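Local atomic coordinates of muconate cycloisomerase (Azorhizobium caulinodans, PDB entry 3MY9), a protein that belongs to the enolase superfamily, pairing an N-terminal capping domain with a C-terminal barrel domain and carrying bound magnesium ions. Residues C251-A254 against V255-M258. Residues are numbered along the deposited sequence; the frame is centred on the assembly and turned at random.
Sequences CFDA and VDLM
Asp253 holds its CG between its own backbone N and carbonyl carbon (chi1 63°), and this turns OD1 onto the start of helix 254-263. There OD1 accepts from Asp256 N at 2.9 Å, with the N-H arriving nearly along the C-O axis. Asp253 is therefore the N-cap of the helix. Asp256 has its CG beside the backbone N (chi1 -65°), which sends the carboxylate back over the preceding loop. Its OD2 accepts from Phe252 N at 2.9 Å through the anti lone pair, the one pointing away from OD1. The two aspartates thus hold the loop and the first helical turn together from both sides of the junction. Their side chains cross at about a right angle, and Asp253 OD1 lies 3.4 Å from Asp256 OD1. The likely repulsion is probably eased by the N-H groups at the helix start and by Arg228, which forms a salt bridge with Asp256 OD2. The same OD2 sits at the edge of the Phe252 ring, near its plane. Phe252 itself meets the ring of Trp57 almost perpendicularly.

Backbone bonds continue the turn. Leu257 N donates to Asp253 O at 3.0 Å, and Met258 N to Ala254 O, also at 3.0 Å. On the buried side, Cys251 SG packs against Leu257 CB at 3.7 Å. Ile269 on strand 268-270 touches both residues, and helix 279-292 covers Leu257 further. Ala254 and Met258 pack on Thr291 of a second subunit.

Asp248, a magnesium ligand, lies in the same loop, just after strand 245-247, and the side chain of Phe252 is about 9 Å from a bound magnesium ion. The arrangement is an aspartate N-cap where the loop after strand 245-247 enters helix 254-263 of the barrel domain of the enolase superfamily.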
loop_
_atom_site.group_PDB
_atom_site.type_symbol
_atom_site.label_atom_id
_atom_site.label_comp_id
_atom_site.label_asym_id
_atom_site.label_seq_id
_atom_site.Cartn_x
_atom_site.Cartn_y
_atom_site.Cartn_z
ATOM N N CYS A 251 4.732 -5.226 22.631
ATOM C CA CYS A 251 5.865 -4.334 22.565
ATOM C C CYS A 251 6.867 -4.542 23.716
ATOM O O CYS A 251 6.716 -3.982 24.830
ATOM C CB CYS A 251 5.371 -2.899 22.517
ATOM S SG CYS A 251 6.724 -1.727 22.219
ATOM N N PHE A 252 7.880 -5.353 23.437
ATOM C CA PHE A 252 8.945 -5.602 24.413
ATOM C C PHE A 252 10.122 -4.665 24.236
ATOM O O PHE A 252 10.747 -4.279 25.212
ATOM C CB PHE A 252 9.446 -7.057 24.326
ATOM C CG PHE A 252 8.493 -8.028 24.934
ATOM C CD1 PHE A 252 7.700 -8.827 24.157
ATOM C CD2 PHE A 252 8.344 -8.088 26.302
ATOM C CE1 PHE A 252 6.803 -9.714 24.730
ATOM C CE2 PHE A 252 7.438 -8.979 26.884
ATOM C CZ PHE A 252 6.669 -9.780 26.084
ATOM N N ASP A 253 10.419 -4.313 22.991
ATOM C CA ASP A 253 11.687 -3.641 22.659
ATOM C C ASP A 253 11.510 -2.666 21.498
ATOM O O ASP A 253 10.398 -2.500 20.964
ATOM C CB ASP A 253 12.797 -4.683 22.372
ATOM C CG ASP A 253 12.504 -5.572 21.144
ATOM O OD1 ASP A 253 11.593 -5.259 20.358
ATOM O OD2 ASP A 253 13.203 -6.597 20.960
ATOM N N ALA A 254 12.600 -2.020 21.119
ATOM C CA ALA A 254 12.567 -0.953 20.134
ATOM C C ALA A 254 12.116 -1.510 18.794
ATOM O O ALA A 254 11.315 -0.877 18.089
ATOM C CB ALA A 254 13.926 -0.283 20.026
ATOM N N VAL A 255 12.576 -2.703 18.454
ATOM C CA VAL A 255 12.142 -3.343 17.226
ATOM C C VAL A 255 10.616 -3.558 17.156
ATOM O O VAL A 255 9.994 -3.272 16.130
ATOM C CB VAL A 255 12.841 -4.703 17.015
ATOM C CG1 VAL A 255 12.294 -5.360 15.760
ATOM C CG2 VAL A 255 14.359 -4.527 16.924
ATOM N N ASP A 256 10.019 -4.077 18.231
ATOM C CA ASP A 256 8.580 -4.269 18.256
ATOM C C ASP A 256 7.908 -2.896 18.076
ATOM O O ASP A 256 6.914 -2.774 17.372
ATOM C CB ASP A 256 8.078 -4.884 19.594
ATOM C CG ASP A 256 8.575 -6.309 19.836
ATOM O OD1 ASP A 256 9.002 -7.001 18.897
ATOM O OD2 ASP A 256 8.517 -6.758 21.000
ATOM N N LEU A 257 8.434 -1.884 18.736
ATOM C CA LEU A 257 7.801 -0.592 18.734
ATOM C C LEU A 257 7.768 -0.035 17.318
ATOM O O LEU A 257 6.728 0.431 16.889
ATOM C CB LEU A 257 8.483 0.378 19.697
ATOM C CG LEU A 257 7.907 1.810 19.732
ATOM C CD1 LEU A 257 6.423 1.821 20.121
ATOM C CD2 LEU A 257 8.727 2.652 20.684
ATOM N N MET A 258 8.867 -0.124 16.573
ATOM C CA MET A 258 8.842 0.340 15.173
ATOM C C MET A 258 7.768 -0.347 14.334
ATOM O O MET A 258 7.147 0.283 13.478
ATOM C CB MET A 258 10.214 0.234 14.476
ATOM C CG MET A 258 11.221 1.306 14.968
ATOM S SD MET A 258 10.915 3.097 14.650
ATOM C CE MET A 258 9.214 3.243 14.228
#